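Ribosome inactivating type 1 protein (Iris hollandica, PDB 3MVG) belongs to the ribosome-inactivating proteins, as a type 1 member whose family fold joins a mixed beta sheet to a group of helices. Local coordinates at residues V74-Q79 against H137-P142; L102-S107 against S147-L152. All blocks are in the same frame, centred on the assembly; numbering follows the deposited sequence.

Contact 1: V74-Q79 against H137-P142; sequences VAYQAQ and HNWSPP
His137, near the C-terminal end of helix 126-138, meets Gln79. Its carbonyl O accepts a hydrogen bond from Gln79 NE2 at 2.9 Å. The bond is nearly straight at the hydrogen, 166°. The acceptor, His137 O, lies close to the plane of the Gln79 amide, while NE2 stands above the plane of the His137 carbonyl. The same glutamine lies against the histidine ring. Its CG makes a CH-pi contact 3.9 Å from the centroid of the His137 ring, and its amide plane is tilted only 16° from that ring. Ala78 CB touches the same carbonyl. Asn138 OD1 takes a nearly straight bond from His137 ND1 at 3.0 Å, in the ring plane, which restrains the ring's rotation; ND1 itself stands above the Asn138 carbonyl plane. Trp139 is the first residue to leave the helix. Its CG is anti to the backbone N (chi1 -176°), and the six-membered part of the indole meets Tyr76, with Tyr76 OH 3.7 Å from Trp139 CE3. One water links the pair further, accepting from Tyr76 OH and donating to Trp139 O at 2.8 Å. Trp139 NE1 is held separately by Val144 O. The chemistry is thus mixed. The amide of loop residue Gln79 satisfies a helix-end carbonyl directly, and the Tyr76 hydroxyl reaches the chain after the helix through water; the contact is partly buried.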
loop_
_atom_site.group_PDB
_atom_site.type_symbol
_atom_site.label_atom_id
_atom_site.label_comp_id
_atom_site.label_asym_id
_atom_site.label_seq_id
_atom_site.Cartn_x
_atom_site.Cartn_y
_atom_site.Cartn_z
ATOM N N VAL A 74 11.601 -19.916 11.336
ATOM C CA VAL A 74 12.006 -20.915 12.334
ATOM C C VAL A 74 13.487 -21.303 12.223
ATOM O O VAL A 74 14.065 -21.870 13.159
ATOM C CB VAL A 74 11.135 -22.206 12.275
ATOM C CG1 VAL A 74 9.650 -21.876 12.492
ATOM C CG2 VAL A 74 11.347 -22.971 10.962
ATOM N N ALA A 75 14.104 -20.979 11.090
ATOM C CA ALA A 75 15.476 -21.389 10.800
ATOM C C ALA A 75 15.944 -20.663 9.561
ATOM O O ALA A 75 15.143 -20.048 8.854
ATOM C CB ALA A 75 15.537 -22.889 10.575
ATOM N N TYR A 76 17.238 -20.723 9.288
ATOM C CA TYR A 76 17.736 -20.267 7.995
ATOM C C TYR A 76 18.928 -21.108 7.581
ATOM O O TYR A 76 19.612 -21.686 8.432
ATOM C CB TYR A 76 18.069 -18.753 7.988
ATOM C CG TYR A 76 19.294 -18.390 8.782
ATOM C CD1 TYR A 76 19.199 -18.040 10.127
ATOM C CD2 TYR A 76 20.559 -18.408 8.189
ATOM C CE1 TYR A 76 20.335 -17.717 10.864
ATOM C CE2 TYR A 76 21.698 -18.097 8.917
ATOM C CZ TYR A 76 21.581 -17.755 10.253
ATOM O OH TYR A 76 22.686 -17.444 11.007
ATOM N N GLN A 77 19.177 -21.168 6.277
ATOM C CA GLN A 77 20.377 -21.804 5.740
ATOM C C GLN A 77 21.338 -20.767 5.185
ATOM O O GLN A 77 20.920 -19.822 4.503
ATOM C CB GLN A 77 20.012 -22.785 4.634
ATOM C CG GLN A 77 21.192 -23.646 4.171
ATOM C CD GLN A 77 20.872 -24.487 2.961
ATOM O OE1 GLN A 77 21.219 -25.669 2.911
ATOM N NE2 GLN A 77 20.216 -23.890 1.978
ATOM N N ALA A 78 22.622 -20.950 5.484
ATOM C CA ALA A 78 23.688 -20.123 4.926
ATOM C C ALA A 78 24.875 -21.016 4.644
ATOM O O ALA A 78 25.309 -21.760 5.518
ATOM C CB ALA A 78 24.081 -19.035 5.902
ATOM N N GLN A 79 25.391 -20.940 3.418
ATOM C CA GLN A 79 26.570 -21.713 2.996
ATOM C C GLN A 79 26.477 -23.183 3.413
ATOM O O GLN A 79 27.369 -23.719 4.079
ATOM C CB GLN A 79 27.860 -21.070 3.513
ATOM C CG GLN A 79 28.105 -19.669 2.970
ATOM C CD GLN A 79 29.521 -19.190 3.212
ATOM O OE1 GLN A 79 30.486 -19.841 2.800
ATOM N NE2 GLN A 79 29.660 -18.050 3.861
ATOM N N HIS A 137 24.731 -14.618 5.607
ATOM C CA HIS A 137 25.521 -15.436 4.687
ATOM C C HIS A 137 26.912 -15.722 5.248
ATOM O O HIS A 137 27.406 -16.846 5.145
ATOM C CB HIS A 137 25.644 -14.768 3.317
ATOM C CG HIS A 137 26.324 -15.628 2.301
ATOM N ND1 HIS A 137 27.685 -15.589 2.088
ATOM C CD2 HIS A 137 25.836 -16.579 1.470
ATOM C CE1 HIS A 137 28.001 -16.464 1.148
ATOM N NE2 HIS A 137 26.899 -17.077 0.758
ATOM N N ASN A 138 27.517 -14.705 5.851
ATOM C CA ASN A 138 28.904 -14.772 6.296
ATOM C C ASN A 138 29.115 -15.220 7.735
ATOM O O ASN A 138 30.215 -15.645 8.083
ATOM C CB ASN A 138 29.581 -13.423 6.061
ATOM C CG ASN A 138 29.632 -13.049 4.593
ATOM O OD1 ASN A 138 29.602 -13.915 3.715
ATOM N ND2 ASN A 138 29.705 -11.752 4.319
ATOM N N TRP A 139 28.086 -15.128 8.573
ATOM C CA TRP A 139 28.242 -15.443 9.999
ATOM C C TRP A 139 28.380 -16.933 10.259
ATOM O O TRP A 139 27.709 -17.757 9.640
ATOM C CB TRP A 139 27.065 -14.883 10.803
ATOM C CG TRP A 139 27.167 -15.072 12.312
ATOM C CD1 TRP A 139 27.732 -14.210 13.207
ATOM C CD2 TRP A 139 26.680 -16.185 13.075
ATOM N NE1 TRP A 139 27.620 -14.712 14.486
ATOM C CE2 TRP A 139 26.976 -15.920 14.432
ATOM C CE3 TRP A 139 25.993 -17.365 12.750
ATOM C CZ2 TRP A 139 26.618 -16.796 15.456
ATOM C CZ3 TRP A 139 25.630 -18.230 13.768
ATOM C CH2 TRP A 139 25.952 -17.945 15.106
ATOM N N SER A 140 29.269 -17.273 11.186
ATOM C CA SER A 140 29.320 -18.629 11.703
ATOM C C SER A 140 29.701 -18.618 13.175
ATOM O O SER A 140 30.448 -17.748 13.624
ATOM C CB SER A 140 30.286 -19.500 10.895
ATOM O OG SER A 140 31.592 -18.980 10.966
ATOM N N PRO A 141 29.173 -19.584 13.938
ATOM C CA PRO A 141 29.612 -19.693 15.321
ATOM C C PRO A 141 31.101 -20.072 15.340
ATOM O O PRO A 141 31.577 -20.700 14.397
ATOM C CB PRO A 141 28.737 -20.821 15.878
ATOM C CG PRO A 141 28.349 -21.627 14.713
ATOM C CD PRO A 141 28.277 -20.685 13.547
ATOM N N PRO A 142 31.825 -19.707 16.410
ATOM C CA PRO A 142 31.309 -19.181 17.659
ATOM C C PRO A 142 31.350 -17.665 17.807
ATOM O O PRO A 142 31.357 -17.177 18.937
ATOM C CB PRO A 142 32.237 -19.825 18.684
ATOM C CG PRO A 142 33.550 -19.842 17.987
ATOM C CD PRO A 142 33.258 -20.056 16.527
HETATM O O HOH W 1 24.902 -17.728 9.422
#

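Contact 2: L102-S107 against S147-L152; sequences LTFTGS and SVARSL. Unlike the reference sequence in segment 102-107: Thr105 (reference Ile).
Phe104 is the bump of this contact, and the hollow it fills is formed by Val148, Ala149 and Leu152 on one side of helix 146-164. Val148 and Leu152 are one turn apart (i, i+4), and Ala149 follows Val148 directly. Phe104 CG sits between the backbone N and the carbonyl carbon (chi1 53°), and the ring extends from the loop toward the helix. Two methyls meet its rim near the ring plane. Val148 CG1 lies 3.9 Å from Phe104 CZ, and Leu152 CD1 lies 3.9 Å from Phe104 CE2. Both side chains run at a slant to the ring. Ala149 fills a different place. Its CB stands over one ring face, shifted toward the rim, 4.2 Å from Phe104 CZ. Beside it the ring tip lies close to the backbone, with Phe104 CZ 4.1 Å from Ala149 N. Leu102 CB, from the same loop, lies over the opposite face. The ring is therefore held between a loop leucine and a helix alanine, with two methyls at its rim. Leu102 has two conformers; in the one given, its CD2 comes loosely within 4.3 Å of Val148 CG1. No hydrogen bond crosses the contact, which is apolar and buried. Within the helix, Ser151 OG bonds back to Ser147 O, which also accepts from Ser151 N. The loop runs from strand 100-101 to helix 108-115, with Ser107 as the N-cap of that helix. Leu111 and Val114 of helix 108-115 also pack on Phe104, while Leu136 of helix 126-138 packs on Val148. The phenylalanine therefore sits between helices 108-115 and 146-164, beside the edge of the sheet.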
loop_
_atom_site.group_PDB
_atom_site.type_symbol
_atom_site.label_atom_id
_atom_site.label_comp_id
_atom_site.label_asym_id
_atom_site.label_seq_id
_atom_site.Cartn_x
_atom_site.Cartn_y
_atom_site.Cartn_z
ATOM N N LEU A 102 20.811 -21.841 17.582
ATOM C CA LEU A 102 21.012 -20.535 18.183
ATOM C C LEU A 102 20.441 -20.521 19.601
ATOM O O LEU A 102 19.560 -21.318 19.931
ATOM C CB LEU A 102 20.339 -19.471 17.318
ATOM C CG LEU A 102 20.863 -19.428 15.877
ATOM C CD1 LEU A 102 19.854 -18.787 14.942
ATOM C CD2 LEU A 102 22.189 -18.677 15.836
ATOM N N THR A 103 20.934 -19.618 20.439
ATOM C CA THR A 103 20.547 -19.624 21.851
ATOM C C THR A 103 19.259 -18.849 22.141
ATOM O O THR A 103 18.804 -18.798 23.289
ATOM C CB THR A 103 21.654 -19.032 22.740
ATOM O OG1 THR A 103 21.741 -17.622 22.516
ATOM C CG2 THR A 103 22.996 -19.694 22.452
ATOM N N PHE A 104 18.675 -18.248 21.107
ATOM C CA PHE A 104 17.471 -17.430 21.257
ATOM C C PHE A 104 16.316 -17.896 20.382
ATOM O O PHE A 104 16.517 -18.553 19.353
ATOM C CB PHE A 104 17.789 -15.962 20.935
ATOM C CG PHE A 104 18.452 -15.759 19.589
ATOM C CD1 PHE A 104 19.839 -15.820 19.468
ATOM C CD2 PHE A 104 17.690 -15.522 18.442
ATOM C CE1 PHE A 104 20.460 -15.643 18.224
ATOM C CE2 PHE A 104 18.301 -15.339 17.200
ATOM C CZ PHE A 104 19.692 -15.399 17.091
ATOM N N THR A 105 15.106 -17.552 20.813
ATOM C CA THR A 105 13.918 -17.764 20.004
ATOM C C THR A 105 13.723 -16.573 19.059
ATOM O O THR A 105 14.488 -15.605 19.073
ATOM C CB THR A 105 12.650 -17.871 20.878
ATOM O OG1 THR A 105 12.362 -16.582 21.436
ATOM C CG2 THR A 105 12.799 -18.913 21.995
ATOM N N GLY A 106 12.667 -16.662 18.255
ATOM C CA GLY A 106 12.314 -15.615 17.312
ATOM C C GLY A 106 11.412 -14.523 17.857
ATOM O O GLY A 106 10.976 -13.663 17.097
ATOM N N SER A 107 11.123 -14.524 19.158
ATOM C CA SER A 107 10.325 -13.426 19.709
ATOM C C SER A 107 11.107 -12.122 19.587
ATOM O O SER A 107 12.336 -12.126 19.655
ATOM C CB SER A 107 9.933 -13.683 21.164
ATOM O OG SER A 107 11.034 -13.456 22.018
ATOM N N SER A 147 24.796 -9.846 15.682
ATOM C CA SER A 147 24.459 -9.469 14.306
ATOM C C SER A 147 23.485 -10.434 13.651
ATOM O O SER A 147 22.800 -10.055 12.699
ATOM C CB SER A 147 25.721 -9.323 13.454
ATOM O OG SER A 147 26.343 -10.579 13.245
ATOM N N VAL A 148 23.415 -11.667 14.147
ATOM C CA VAL A 148 22.432 -12.630 13.654
ATOM C C VAL A 148 21.039 -12.182 14.082
ATOM O O VAL A 148 20.117 -12.099 13.266
ATOM C CB VAL A 148 22.712 -14.055 14.169
ATOM C CG1 VAL A 148 21.636 -15.039 13.696
ATOM C CG2 VAL A 148 24.065 -14.515 13.695
ATOM N N ALA A 149 20.876 -11.875 15.366
ATOM C CA ALA A 149 19.599 -11.378 15.858
ATOM C C ALA A 149 19.204 -10.074 15.169
ATOM O O ALA A 149 18.045 -9.905 14.777
ATOM C CB ALA A 149 19.642 -11.200 17.369
ATOM N N ARG A 150 20.159 -9.157 15.003
ATOM C CA ARG A 150 19.857 -7.894 14.336
ATOM C C ARG A 150 19.359 -8.135 12.906
ATOM O O ARG A 150 18.366 -7.548 12.464
ATOM C CB ARG A 150 21.082 -6.981 14.305
ATOM C CG ARG A 150 20.730 -5.556 13.928
ATOM C CD ARG A 150 21.937 -4.778 13.422
ATOM N NE ARG A 150 21.588 -3.379 13.168
ATOM C CZ ARG A 150 20.947 -2.943 12.079
ATOM N NH1 ARG A 150 20.572 -3.786 11.121
ATOM N NH2 ARG A 150 20.661 -1.655 11.958
ATOM N N SER A 151 20.046 -9.025 12.194
ATOM C CA SER A 151 19.693 -9.323 10.805
ATOM C C SER A 151 18.343 -10.010 10.696
ATOM O O SER A 151 17.568 -9.715 9.784
ATOM C CB SER A 151 20.788 -10.148 10.135
ATOM O OG SER A 151 22.004 -9.400 10.117
ATOM N N LEU A 152 18.044 -10.898 11.639
ATOM C CA LEU A 152 16.737 -11.544 11.681
ATOM C C LEU A 152 15.608 -10.564 11.973
ATOM O O LEU A 152 14.528 -10.689 11.416
ATOM C CB LEU A 152 16.732 -12.707 12.670
ATOM C CG LEU A 152 17.455 -13.965 12.190
ATOM C CD1 LEU A 152 17.636 -14.937 13.347
ATOM C CD2 LEU A 152 16.738 -14.639 11.021
#

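In the fold
Contacts 1 and 2 adjoin, with centres about 11 Å apart, on the same side of the chain's centre. Their segments alternate along the chain. Val148 and Trp139 meet where they join, and Trp139 CD2 to Val148 CG2 is unusually tight at 3.2 Å. Tyr76 OH approaches the other methyl, Val148 CG1, at 3.8 Å. In the conformer given, Leu102 CD2 lies 3.9 Å from Trp139 CH2. Contact 1 mixes hydrogen bonds with packing; contact 2 is wholly apolar. Helices 126-138 and 146-164 are consecutive, and Trp139 lies on the connection between them. A glycerol, probably from the crystallisation liquor, hydrogen-bonds Ser107 OG, on a residue that takes no part in the packing of contact 2.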